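Local coordinates for putative sugar binding protein (Bacteroides vulgatus ATCC 8482, PDB 3KEZ), which probably binds sugars or other nutrients at the bacterial outer membrane as a calcium-containing member of the SusD family, at residues 96-100 against 112-116; 89-94 against 151-155; 53-58 against 282-287; 46-51 against 64-70. All blocks are in the same frame, centred on the assembly; numbering follows the deposited sequence.

Interactions 3 and 4 are buried and adjoin, their centres about 9 Å apart; interaction 1 lies on the surface and interaction 2 is only partly buried. Interactions 1 and 2 also touch, through M97 beside E153 and L154, and share helix 80-96: interaction 2 uses its last turns and interaction 1 its final residue and the loop after it. Chemistry changes with place. Interaction 1, at the surface, rests on a salt-bridge network; interaction 2, partly buried, on side-chain amides gripping loop backbone. In the core, interaction 3 is backbone pairing of strands distant in sequence, while interaction 4 has no hydrogen bond between its segments and depends on aromatic rings and methyl groups.

Interaction 1. Residues 96-100 against 112-116; sequences LMNVD and KNDLK
D100 is held between K112 and K116, two lysines one turn apart on helix 109-134, in a small salt-bridge network. K116 supplies the shorter bond, its NZ lying 2.9 Å from D100 OD2 on the syn lone pair of that oxygen. The same NZ makes a weak second bond to D100 OD1, at 3.2 Å. K112 NZ comes to D100 OD1 from the anti side, 23° out of the carboxylate plane, at 3.1 Å. Both carboxylate oxygens therefore have an ammonium partner and OD1 has two, an environment likely to favour the ionised form of D100. K116 leaves its helix with CG anti to the backbone N (chi1 177°) and stays extended, which carries NZ the full length of the chain to the carboxylate; K112 starts the same way but bends at chi2. V99 fills the space under both aliphatic stems: its CG1 rests 3.9 Å from K116 CG, and its CG2 3.8 Å from K112 CG. L96 adds a methyl across the base of K116, where L96 CD2 lies 3.7 Å from K116 CG. Replacing K116 by an alanine would probably leave D100 OD2 without its charged mate and uncover V99 and L96. The contact thus ties the loop leaving helix 80-96 to the following helix, 109-134. L96 continues along that helix onto A119, L120 and R123, while K116 also packs on L183 of helix 166-183 and K112 on L20 of helix 20-34.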
loop_
_atom_site.group_PDB
_atom_site.type_symbol
_atom_site.label_atom_id
_atom_site.label_comp_id
_atom_site.label_asym_id
_atom_site.label_seq_id
_atom_site.Cartn_x
_atom_site.Cartn_y
_atom_site.Cartn_z
ATOM N N LEU A 96 -17.830 -7.858 12.552
ATOM C CA LEU A 96 -18.845 -6.849 12.216
ATOM C C LEU A 96 -20.259 -7.391 12.413
ATOM O O LEU A 96 -21.145 -6.637 12.796
ATOM C CB LEU A 96 -18.611 -6.274 10.809
ATOM C CG LEU A 96 -17.352 -5.404 10.779
ATOM C CD1 LEU A 96 -16.961 -5.011 9.366
ATOM C CD2 LEU A 96 -17.545 -4.162 11.751
HETATM N N MSE A 97 -20.447 -8.704 12.221
HETATM C CA MSE A 97 -21.745 -9.308 12.413
HETATM C C MSE A 97 -22.088 -9.488 13.900
HETATM O O MSE A 97 -23.234 -9.802 14.248
HETATM C CB MSE A 97 -21.803 -10.675 11.709
HETATM C CG MSE A 97 -21.727 -10.633 10.194
HETATM SE SE MSE A 97 -21.541 -12.447 9.514
HETATM C CE MSE A 97 -23.355 -12.991 9.671
ATOM N N ASN A 98 -21.123 -9.276 14.779
ATOM C CA ASN A 98 -21.313 -9.585 16.192
ATOM C C ASN A 98 -21.128 -8.415 17.124
ATOM O O ASN A 98 -21.817 -8.320 18.139
ATOM C CB ASN A 98 -20.392 -10.748 16.588
ATOM C CG ASN A 98 -20.930 -12.068 16.124
ATOM O OD1 ASN A 98 -21.793 -12.659 16.773
ATOM N ND2 ASN A 98 -20.465 -12.523 14.972
ATOM N N VAL A 99 -20.250 -7.492 16.752
ATOM C CA VAL A 99 -19.824 -6.464 17.666
ATOM C C VAL A 99 -20.968 -5.604 18.183
ATOM O O VAL A 99 -20.934 -5.184 19.339
ATOM C CB VAL A 99 -18.702 -5.545 17.069
ATOM C CG1 VAL A 99 -19.216 -4.775 15.872
ATOM C CG2 VAL A 99 -18.190 -4.616 18.138
ATOM N N ASP A 100 -21.960 -5.318 17.349
ATOM C CA ASP A 100 -23.065 -4.440 17.775
ATOM C C ASP A 100 -24.097 -5.168 18.649
ATOM O O ASP A 100 -24.920 -4.540 19.274
ATOM C CB ASP A 100 -23.760 -3.818 16.561
ATOM C CG ASP A 100 -22.859 -2.851 15.801
ATOM O OD1 ASP A 100 -21.993 -2.206 16.433
ATOM O OD2 ASP A 100 -23.044 -2.719 14.574
ATOM N N LYS A 112 -15.174 0.043 22.135
ATOM C CA LYS A 112 -15.911 -0.803 21.187
ATOM C C LYS A 112 -16.033 -0.126 19.827
ATOM O O LYS A 112 -15.865 -0.783 18.803
ATOM C CB LYS A 112 -17.281 -1.197 21.742
ATOM C CG LYS A 112 -18.252 -1.861 20.755
ATOM C CD LYS A 112 -19.258 -0.837 20.253
ATOM C CE LYS A 112 -20.018 -1.288 19.052
ATOM N NZ LYS A 112 -21.215 -0.402 18.847
ATOM N N ASN A 113 -16.337 1.171 19.793
ATOM C CA ASN A 113 -16.403 1.844 18.508
ATOM C C ASN A 113 -15.091 1.741 17.730
ATOM O O ASN A 113 -15.101 1.519 16.515
ATOM C CB ASN A 113 -16.881 3.290 18.644
ATOM C CG ASN A 113 -18.383 3.358 18.873
ATOM O OD1 ASN A 113 -19.112 2.419 18.532
ATOM N ND2 ASN A 113 -18.841 4.424 19.492
ATOM N N ASP A 114 -13.968 1.869 18.417
ATOM C CA ASP A 114 -12.668 1.782 17.736
ATOM C C ASP A 114 -12.388 0.373 17.196
ATOM O O ASP A 114 -11.894 0.213 16.075
ATOM C CB ASP A 114 -11.547 2.191 18.675
ATOM C CG ASP A 114 -10.196 2.084 18.028
ATOM O OD1 ASP A 114 -9.847 2.977 17.221
ATOM O OD2 ASP A 114 -9.499 1.098 18.328
ATOM N N LEU A 115 -12.717 -0.651 17.992
ATOM C CA LEU A 115 -12.559 -2.031 17.540
ATOM C C LEU A 115 -13.388 -2.247 16.265
ATOM O O LEU A 115 -12.913 -2.833 15.299
ATOM C CB LEU A 115 -12.981 -3.014 18.623
ATOM C CG LEU A 115 -12.210 -3.143 19.949
ATOM C CD1 LEU A 115 -12.799 -4.288 20.749
ATOM C CD2 LEU A 115 -10.740 -3.373 19.685
ATOM N N LYS A 116 -14.647 -1.810 16.281
ATOM C CA LYS A 116 -15.478 -1.934 15.090
ATOM C C LYS A 116 -14.873 -1.150 13.927
ATOM O O LYS A 116 -14.871 -1.617 12.792
ATOM C CB LYS A 116 -16.901 -1.450 15.400
ATOM C CG LYS A 116 -17.892 -1.440 14.226
ATOM C CD LYS A 116 -19.295 -0.898 14.689
ATOM C CE LYS A 116 -20.223 -0.689 13.489
ATOM N NZ LYS A 116 -21.596 -0.282 13.877
#

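Interaction 2. Residues 89-94 against 151-155; sequences IQNCNL and VKELS
Q90 and N93, one turn apart on helix 80-96, use their amides to grip the backbone of loop 151-155. The inner part is tight. N93 ND2 bonds to V151 O at 2.9 Å, a donor standing above that carbonyl plane, and to E153 O at 3.1 Å; N93 OD1 is taken by R123. Q90 bends at chi2 (-68°), turning its amide along the loop, and NE2 gives a second bond to E153 O, at 3.0 Å. V151 CG1 sits 3.2 Å from Q90 NE2. Toward solvent the packing is looser: L94 CD1 and L154 CD1 meet at 4.0 Å, and the K152 and E153 side chains point away from the helix, K152 to pair with E172. The exposed S155 end is nevertheless firmly bonded, S155 N reaching Q90 OE1 at 2.7 Å and 176°, while a water donates to S155 O and only weakly to Q90 OE1. An alanine at Q90 would probably cost S155 N its acceptor and leave E153 O with N93 alone among these donors. Behind the gripping face, I89 and C92 pack on helix 109-134, L94 touches T26 of helix 20-34, and M97 lies against E153 and L154 just past the end of helix 80-96.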
loop_
_atom_site.group_PDB
_atom_site.type_symbol
_atom_site.label_atom_id
_atom_site.label_comp_id
_atom_site.label_asym_id
_atom_site.label_seq_id
_atom_site.Cartn_x
_atom_site.Cartn_y
_atom_site.Cartn_z
ATOM N N ILE A 89 -10.762 -10.541 5.379
ATOM C CA ILE A 89 -12.182 -10.120 5.235
ATOM C C ILE A 89 -13.153 -11.028 6.028
ATOM O O ILE A 89 -14.051 -10.540 6.704
ATOM C CB ILE A 89 -12.627 -10.067 3.707
ATOM C CG1 ILE A 89 -11.845 -8.960 2.977
ATOM C CG2 ILE A 89 -14.161 -9.966 3.627
ATOM C CD1 ILE A 89 -11.982 -8.935 1.388
ATOM N N GLN A 90 -12.981 -12.341 5.957
ATOM C CA GLN A 90 -13.870 -13.238 6.741
ATOM C C GLN A 90 -13.844 -12.918 8.236
ATOM O O GLN A 90 -14.878 -12.907 8.878
ATOM C CB GLN A 90 -13.509 -14.719 6.564
ATOM C CG GLN A 90 -13.989 -15.367 5.319
ATOM C CD GLN A 90 -15.493 -15.515 5.273
ATOM O OE1 GLN A 90 -16.075 -16.352 5.972
ATOM N NE2 GLN A 90 -16.127 -14.718 4.441
ATOM N N ASN A 91 -12.658 -12.661 8.799
ATOM C CA ASN A 91 -12.570 -12.331 10.237
ATOM C C ASN A 91 -13.080 -10.933 10.590
ATOM O O ASN A 91 -13.601 -10.695 11.714
ATOM C CB ASN A 91 -11.140 -12.589 10.737
ATOM C CG ASN A 91 -10.851 -14.088 10.858
ATOM O OD1 ASN A 91 -11.355 -14.739 11.758
ATOM N ND2 ASN A 91 -10.108 -14.639 9.910
ATOM N N CYS A 92 -12.938 -9.998 9.648
ATOM C CA CYS A 92 -13.573 -8.699 9.792
ATOM C C CYS A 92 -15.086 -8.860 9.846
ATOM O O CYS A 92 -15.719 -8.267 10.683
ATOM C CB CYS A 92 -13.218 -7.759 8.648
ATOM S SG CYS A 92 -11.461 -7.212 8.624
ATOM N N ASN A 93 -15.651 -9.652 8.924
ATOM C CA ASN A 93 -17.080 -9.999 8.915
ATOM C C ASN A 93 -17.540 -10.633 10.198
ATOM O O ASN A 93 -18.590 -10.266 10.724
ATOM C CB ASN A 93 -17.404 -10.934 7.740
ATOM C CG ASN A 93 -17.183 -10.257 6.393
ATOM O OD1 ASN A 93 -17.009 -9.030 6.342
ATOM N ND2 ASN A 93 -17.193 -11.030 5.306
ATOM N N LEU A 94 -16.744 -11.571 10.716
ATOM C CA LEU A 94 -17.031 -12.175 12.020
ATOM C C LEU A 94 -17.211 -11.094 13.072
ATOM O O LEU A 94 -18.202 -11.115 13.830
ATOM C CB LEU A 94 -15.927 -13.149 12.445
ATOM C CG LEU A 94 -16.119 -13.843 13.801
ATOM C CD1 LEU A 94 -17.395 -14.713 13.829
ATOM C CD2 LEU A 94 -14.894 -14.671 14.158
ATOM N N VAL A 151 -17.812 -10.175 -0.225
ATOM C CA VAL A 151 -18.198 -11.153 0.773
ATOM C C VAL A 151 -18.336 -10.425 2.085
ATOM O O VAL A 151 -17.361 -9.913 2.618
ATOM C CB VAL A 151 -17.108 -12.230 0.892
ATOM C CG1 VAL A 151 -17.466 -13.231 2.000
ATOM C CG2 VAL A 151 -16.906 -12.928 -0.462
ATOM N N LYS A 152 -19.552 -10.361 2.605
ATOM C CA LYS A 152 -19.826 -9.598 3.815
ATOM C C LYS A 152 -20.346 -10.467 4.964
ATOM O O LYS A 152 -20.559 -9.972 6.079
ATOM C CB LYS A 152 -20.808 -8.458 3.487
ATOM C CG LYS A 152 -20.102 -7.286 2.790
ATOM C CD LYS A 152 -21.019 -6.256 2.243
ATOM C CE LYS A 152 -21.449 -5.273 3.300
ATOM N NZ LYS A 152 -22.276 -4.241 2.634
ATOM N N GLU A 153 -20.593 -11.745 4.684
ATOM C CA GLU A 153 -20.948 -12.688 5.733
ATOM C C GLU A 153 -19.909 -13.828 5.804
ATOM O O GLU A 153 -18.817 -13.716 5.249
ATOM C CB GLU A 153 -22.381 -13.165 5.514
ATOM C CG GLU A 153 -23.364 -11.991 5.425
ATOM C CD GLU A 153 -24.807 -12.428 5.227
ATOM O OE1 GLU A 153 -25.114 -13.050 4.179
ATOM O OE2 GLU A 153 -25.634 -12.124 6.110
ATOM N N LEU A 154 -20.221 -14.898 6.526
ATOM C CA LEU A 154 -19.252 -15.950 6.748
ATOM C C LEU A 154 -19.436 -17.042 5.692
ATOM O O LEU A 154 -20.554 -17.506 5.407
ATOM C CB LEU A 154 -19.380 -16.525 8.171
ATOM C CG LEU A 154 -19.239 -15.538 9.340
ATOM C CD1 LEU A 154 -19.314 -16.306 10.680
ATOM C CD2 LEU A 154 -17.941 -14.615 9.207
ATOM N N SER A 155 -18.331 -17.467 5.132
ATOM C CA SER A 155 -18.310 -18.514 4.124
ATOM C C SER A 155 -18.632 -19.910 4.683
ATOM O O SER A 155 -18.348 -20.211 5.834
ATOM C CB SER A 155 -16.913 -18.534 3.503
ATOM O OG SER A 155 -16.726 -17.341 2.753
HETATM O O HOH W 1 -16.679 -19.360 7.650
#

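Interaction 3. Residues 53-58 against 282-287; sequences DDMQAV and DDMCIT
M55 to A57 and M284 to I286 pair as antiparallel strands, their axes 4.6 Å apart and their directions at 146°. Q56 and C285 are the hydrogen-bonded pair: Q56 N gives to C285 O at 2.9 Å and C285 N to Q56 O at 3.0 Å. The pairing runs on past both strand ends, with V58 N on D283 O and T287 N on D54 O. M55 and I286, and A57 and M284, are non-hydrogen-bonded pairs, where CA-H groups lean on the opposite carbonyls. M55 starts away from the partner strand, but its chain bends at chi3 and brings CE to 3.6 Å from M284 CE; M284 packs against Y46 and V50 of helix 43-50. On the face of Q56 and C285, C285 SG touches V58 CG2, at 3.6 Å, and Q56 CG. Q56 crosses T287 at a slant, Q56 OE1 3.5 Å from T287 CG2, and its NE2 is held by A57 O and K423 O. T287 sets OG1 between its backbone N and carbonyl carbon (chi1 53°), where it bonds to D53 O at 2.8 Å. It is also the N-cap of helix 288-295. Peptide hydrogen bonding thus joins chain segments more than 220 residues apart, linking the N-terminal and C-terminal parts of the SusD-type fold. Across the pair, Q56 and C285 satisfy each other's N and O, and V58 N and T287 N find carbonyls. D53 and D54 turn to R398 and R389, which probably keeps their negative charge affordable in the interior, and D283 is met by R63 N and T64 OG1.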
loop_
_atom_site.group_PDB
_atom_site.type_symbol
_atom_site.label_atom_id
_atom_site.label_comp_id
_atom_site.label_asym_id
_atom_site.label_seq_id
_atom_site.Cartn_x
_atom_site.Cartn_y
_atom_site.Cartn_z
ATOM N N ASP A 53 8.014 0.951 -13.268
ATOM C CA ASP A 53 9.207 1.404 -13.970
ATOM C C ASP A 53 10.404 1.812 -13.092
ATOM O O ASP A 53 11.481 2.078 -13.646
ATOM C CB ASP A 53 8.854 2.572 -14.932
ATOM C CG ASP A 53 8.176 3.738 -14.243
ATOM O OD1 ASP A 53 7.671 3.574 -13.121
ATOM O OD2 ASP A 53 8.087 4.822 -14.869
ATOM N N ASP A 54 10.218 1.841 -11.765
ATOM C CA ASP A 54 11.201 2.438 -10.840
ATOM C C ASP A 54 11.972 1.414 -10.012
ATOM O O ASP A 54 13.067 1.710 -9.523
ATOM C CB ASP A 54 10.549 3.477 -9.958
ATOM C CG ASP A 54 10.135 4.729 -10.708
ATOM O OD1 ASP A 54 10.637 4.960 -11.830
ATOM O OD2 ASP A 54 9.360 5.552 -10.123
HETATM N N MSE A 55 11.453 0.187 -9.977
HETATM C CA MSE A 55 12.107 -0.975 -9.364
HETATM C C MSE A 55 11.952 -2.187 -10.261
HETATM O O MSE A 55 11.046 -2.247 -11.100
HETATM C CB MSE A 55 11.543 -1.265 -7.954
HETATM C CG MSE A 55 11.708 -0.067 -7.014
HETATM SE SE MSE A 55 11.479 -0.578 -5.192
HETATM C CE MSE A 55 13.022 -1.693 -5.111
ATOM N N GLN A 56 12.846 -3.157 -10.079
ATOM C CA GLN A 56 12.840 -4.360 -10.889
ATOM C C GLN A 56 13.324 -5.513 -10.044
ATOM O O GLN A 56 13.964 -5.291 -9.033
ATOM C CB GLN A 56 13.788 -4.192 -12.076
ATOM C CG GLN A 56 15.210 -3.777 -11.717
ATOM C CD GLN A 56 16.088 -3.773 -12.903
ATOM O OE1 GLN A 56 16.270 -2.749 -13.545
ATOM N NE2 GLN A 56 16.613 -4.938 -13.247
ATOM N N ALA A 57 13.054 -6.736 -10.491
ATOM C CA ALA A 57 13.754 -7.912 -9.978
ATOM C C ALA A 57 15.223 -7.802 -10.337
ATOM O O ALA A 57 15.583 -7.351 -11.441
ATOM C CB ALA A 57 13.191 -9.178 -10.572
ATOM N N VAL A 58 16.076 -8.212 -9.409
ATOM C CA VAL A 58 17.516 -8.219 -9.646
ATOM C C VAL A 58 17.880 -9.261 -10.691
ATOM O O VAL A 58 18.852 -9.100 -11.430
ATOM C CB VAL A 58 18.269 -8.450 -8.328
ATOM C CG1 VAL A 58 19.690 -9.009 -8.600
ATOM C CG2 VAL A 58 18.293 -7.131 -7.535
ATOM N N ASP A 282 18.852 -10.161 -2.042
ATOM C CA ASP A 282 19.280 -9.399 -3.241
ATOM C C ASP A 282 18.197 -9.457 -4.328
ATOM O O ASP A 282 18.472 -9.793 -5.489
ATOM C CB ASP A 282 20.594 -9.934 -3.805
ATOM C CG ASP A 282 21.670 -10.123 -2.734
ATOM O OD1 ASP A 282 21.606 -11.143 -2.039
ATOM O OD2 ASP A 282 22.582 -9.274 -2.616
ATOM N N ASP A 283 16.967 -9.189 -3.939
ATOM C CA ASP A 283 15.838 -9.670 -4.731
ATOM C C ASP A 283 15.291 -8.578 -5.641
ATOM O O ASP A 283 15.037 -8.812 -6.821
ATOM C CB ASP A 283 14.750 -10.209 -3.822
ATOM C CG ASP A 283 13.852 -11.189 -4.525
ATOM O OD1 ASP A 283 12.850 -10.728 -5.114
ATOM O OD2 ASP A 283 14.186 -12.405 -4.522
HETATM N N MSE A 284 15.106 -7.385 -5.092
HETATM C CA MSE A 284 14.545 -6.289 -5.871
HETATM C C MSE A 284 15.343 -5.006 -5.628
HETATM O O MSE A 284 15.735 -4.718 -4.489
HETATM C CB MSE A 284 13.062 -6.124 -5.552
HETATM C CG MSE A 284 12.763 -5.860 -4.088
HETATM SE SE MSE A 284 10.871 -5.790 -3.581
HETATM C CE MSE A 284 10.412 -4.022 -4.142
ATOM N N CYS A 285 15.634 -4.270 -6.713
ATOM C CA CYS A 285 16.454 -3.047 -6.635
ATOM C C CYS A 285 15.801 -1.918 -7.446
ATOM O O CYS A 285 14.793 -2.137 -8.147
ATOM C CB CYS A 285 17.842 -3.324 -7.192
ATOM S SG CYS A 285 17.816 -3.823 -8.928
ATOM N N ILE A 286 16.368 -0.718 -7.368
ATOM C CA ILE A 286 15.866 0.380 -8.193
ATOM C C ILE A 286 16.331 0.186 -9.639
ATOM O O ILE A 286 17.354 -0.429 -9.883
ATOM C CB ILE A 286 16.295 1.762 -7.699
ATOM C CG1 ILE A 286 17.795 1.976 -7.850
ATOM C CG2 ILE A 286 15.794 2.034 -6.267
ATOM C CD1 ILE A 286 18.274 3.331 -7.332
ATOM N N THR A 287 15.552 0.687 -10.597
ATOM C CA THR A 287 15.979 0.718 -11.988
ATOM C C THR A 287 16.995 1.860 -12.199
ATOM O O THR A 287 17.060 2.804 -11.402
ATOM C CB THR A 287 14.794 0.912 -12.927
ATOM O OG1 THR A 287 14.083 2.074 -12.495
ATOM C CG2 THR A 287 13.836 -0.358 -12.896
#

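Interaction 4. Residues 46-51 against 64-70; sequences YYGDVT and TGNYYRF
Y46 drives its edge into the face of Y67, a T-shaped pair with ring centres 5.3 Å apart and planes at 82°. The hydroxyl end follows, Y46 OH lying 3.3 Å from Y67 CE1. Over one face of the Y46 ring sits a methyl, T64 CG2, 3.6 Å from the ring centre and nearly on its normal, a CH-pi contact. Y47 brings the edge of its ring, at CD1, to within 3.7 Å of Y67 CD2. V50 projects from helix 43-50 onto helix 65-68: CG2 touches Y67 CB at 3.7 Å, CG1 faces T64, and V50 O takes a CA-H contact from Y68. T51 finishes the row, with F70 CZ 3.7 Å from T51 O. In the next shell, T51 OG1 bonds back to Y47 O at 2.7 Å, and F72 adds another edge-to-face ring to Y67. Y47 OH reaches I438 O, Y68 OH meets H424, T64 OG1 is held by D283, just before strand 284-286, and T51 O by Y431 OH. Helix 65-68 ends in a Schellman motif at F70. No hydrogen bond joins the two segments, so ring edges, faces and methyls bring the helices together, while later parts of the chain satisfy T64 OG1 and hold the ring ends at Y47 OH and Y68 OH in place.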
loop_
_atom_site.group_PDB
_atom_site.type_symbol
_atom_site.label_atom_id
_atom_site.label_comp_id
_atom_site.label_asym_id
_atom_site.label_seq_id
_atom_site.Cartn_x
_atom_site.Cartn_y
_atom_site.Cartn_z
ATOM N N TYR A 46 5.318 -5.317 -2.374
ATOM C CA TYR A 46 6.183 -5.155 -3.509
ATOM C C TYR A 46 5.483 -5.173 -4.860
ATOM O O TYR A 46 6.063 -4.727 -5.843
ATOM C CB TYR A 46 7.367 -6.119 -3.498
ATOM C CG TYR A 46 7.120 -7.611 -3.722
ATOM C CD1 TYR A 46 6.668 -8.094 -4.918
ATOM C CD2 TYR A 46 7.472 -8.523 -2.758
ATOM C CE1 TYR A 46 6.502 -9.464 -5.124
ATOM C CE2 TYR A 46 7.297 -9.895 -2.946
ATOM C CZ TYR A 46 6.851 -10.353 -4.144
ATOM O OH TYR A 46 6.714 -11.713 -4.350
ATOM N N TYR A 47 4.281 -5.728 -4.921
ATOM C CA TYR A 47 3.563 -5.901 -6.212
ATOM C C TYR A 47 3.589 -4.613 -7.051
ATOM O O TYR A 47 4.039 -4.607 -8.202
ATOM C CB TYR A 47 2.124 -6.362 -5.971
ATOM C CG TYR A 47 1.334 -6.657 -7.231
ATOM C CD1 TYR A 47 1.512 -7.828 -7.921
ATOM C CD2 TYR A 47 0.408 -5.731 -7.735
ATOM C CE1 TYR A 47 0.790 -8.092 -9.090
ATOM C CE2 TYR A 47 -0.293 -5.982 -8.899
ATOM C CZ TYR A 47 -0.135 -7.164 -9.547
ATOM O OH TYR A 47 -0.879 -7.416 -10.673
ATOM N N GLY A 48 3.194 -3.497 -6.445
ATOM C CA GLY A 48 3.076 -2.260 -7.203
ATOM C C GLY A 48 4.409 -1.610 -7.577
ATOM O O GLY A 48 4.432 -0.629 -8.353
ATOM N N ASP A 49 5.511 -2.105 -7.005
ATOM C CA ASP A 49 6.834 -1.568 -7.339
ATOM C C ASP A 49 7.466 -2.322 -8.526
ATOM O O ASP A 49 7.864 -1.691 -9.523
ATOM C CB ASP A 49 7.777 -1.618 -6.121
ATOM C CG ASP A 49 7.443 -0.560 -5.065
ATOM O OD1 ASP A 49 7.603 0.654 -5.325
ATOM O OD2 ASP A 49 7.066 -0.934 -3.948
ATOM N N VAL A 50 7.527 -3.659 -8.450
ATOM C CA VAL A 50 8.257 -4.410 -9.476
ATOM C C VAL A 50 7.467 -4.571 -10.763
ATOM O O VAL A 50 8.033 -4.943 -11.762
ATOM C CB VAL A 50 8.767 -5.762 -9.011
ATOM C CG1 VAL A 50 9.641 -5.551 -7.774
ATOM C CG2 VAL A 50 7.606 -6.736 -8.730
ATOM N N THR A 51 6.163 -4.309 -10.720
ATOM C CA THR A 51 5.374 -4.208 -11.938
ATOM C C THR A 51 5.376 -2.780 -12.553
ATOM O O THR A 51 4.716 -2.527 -13.572
ATOM C CB THR A 51 3.915 -4.607 -11.663
ATOM O OG1 THR A 51 3.379 -3.692 -10.703
ATOM C CG2 THR A 51 3.780 -6.086 -11.211
ATOM N N THR A 64 10.736 -11.842 -6.825
ATOM C CA THR A 64 9.963 -10.820 -7.587
ATOM C C THR A 64 9.999 -10.996 -9.101
ATOM O O THR A 64 9.301 -10.270 -9.852
ATOM C CB THR A 64 10.436 -9.423 -7.256
ATOM O OG1 THR A 64 11.866 -9.333 -7.417
ATOM C CG2 THR A 64 10.057 -9.089 -5.833
ATOM N N GLY A 65 10.773 -11.982 -9.547
ATOM C CA GLY A 65 11.069 -12.158 -10.964
ATOM C C GLY A 65 9.816 -12.304 -11.808
ATOM O O GLY A 65 9.627 -11.539 -12.756
ATOM N N ASN A 66 8.931 -13.244 -11.431
ATOM C CA ASN A 66 7.725 -13.530 -12.223
ATOM C C ASN A 66 6.712 -12.353 -12.221
ATOM O O ASN A 66 6.004 -12.130 -13.219
ATOM C CB ASN A 66 7.045 -14.785 -11.755
ATOM C CG ASN A 66 7.770 -16.047 -12.189
ATOM O OD1 ASN A 66 8.476 -16.094 -13.208
ATOM N ND2 ASN A 66 7.607 -17.078 -11.399
ATOM N N TYR A 67 6.692 -11.575 -11.143
ATOM C CA TYR A 67 5.888 -10.325 -11.122
ATOM C C TYR A 67 6.463 -9.262 -12.066
ATOM O O TYR A 67 5.730 -8.695 -12.868
ATOM C CB TYR A 67 5.793 -9.752 -9.710
ATOM C CG TYR A 67 5.172 -10.727 -8.749
ATOM C CD1 TYR A 67 5.934 -11.725 -8.127
ATOM C CD2 TYR A 67 3.804 -10.705 -8.509
ATOM C CE1 TYR A 67 5.333 -12.630 -7.220
ATOM C CE2 TYR A 67 3.212 -11.594 -7.629
ATOM C CZ TYR A 67 3.975 -12.548 -6.993
ATOM O OH TYR A 67 3.331 -13.421 -6.149
ATOM N N TYR A 68 7.772 -8.981 -11.933
ATOM C CA TYR A 68 8.498 -8.014 -12.810
ATOM C C TYR A 68 8.375 -8.382 -14.303
ATOM O O TYR A 68 8.171 -7.506 -15.167
ATOM C CB TYR A 68 9.982 -7.919 -12.385
ATOM C CG TYR A 68 10.896 -7.307 -13.402
ATOM C CD1 TYR A 68 10.805 -5.972 -13.720
ATOM C CD2 TYR A 68 11.879 -8.068 -14.046
ATOM C CE1 TYR A 68 11.636 -5.399 -14.689
ATOM C CE2 TYR A 68 12.719 -7.504 -15.001
ATOM C CZ TYR A 68 12.583 -6.180 -15.331
ATOM O OH TYR A 68 13.412 -5.594 -16.280
ATOM N N ARG A 69 8.506 -9.668 -14.610
ATOM C CA ARG A 69 8.489 -10.143 -15.977
ATOM C C ARG A 69 7.079 -10.381 -16.534
ATOM O O ARG A 69 6.939 -10.750 -17.720
ATOM C CB ARG A 69 9.320 -11.442 -16.118
ATOM C CG ARG A 69 10.801 -11.237 -15.952
ATOM C CD ARG A 69 11.630 -12.493 -16.086
ATOM N NE ARG A 69 11.337 -13.220 -17.320
ATOM C CZ ARG A 69 11.030 -14.515 -17.421
ATOM N NH1 ARG A 69 10.986 -15.311 -16.360
ATOM N NH2 ARG A 69 10.775 -15.032 -18.624
ATOM N N PHE A 70 6.063 -10.181 -15.699
ATOM C CA PHE A 70 4.696 -10.560 -16.007
ATOM C C PHE A 70 4.643 -11.962 -16.588
ATOM O O PHE A 70 4.103 -12.178 -17.675
ATOM C CB PHE A 70 4.080 -9.555 -16.979
ATOM C CG PHE A 70 4.031 -8.192 -16.439
ATOM C CD1 PHE A 70 3.002 -7.816 -15.579
ATOM C CD2 PHE A 70 5.027 -7.269 -16.744
ATOM C CE1 PHE A 70 2.957 -6.547 -15.076
ATOM C CE2 PHE A 70 4.991 -6.007 -16.226
ATOM C CZ PHE A 70 3.944 -5.638 -15.403
#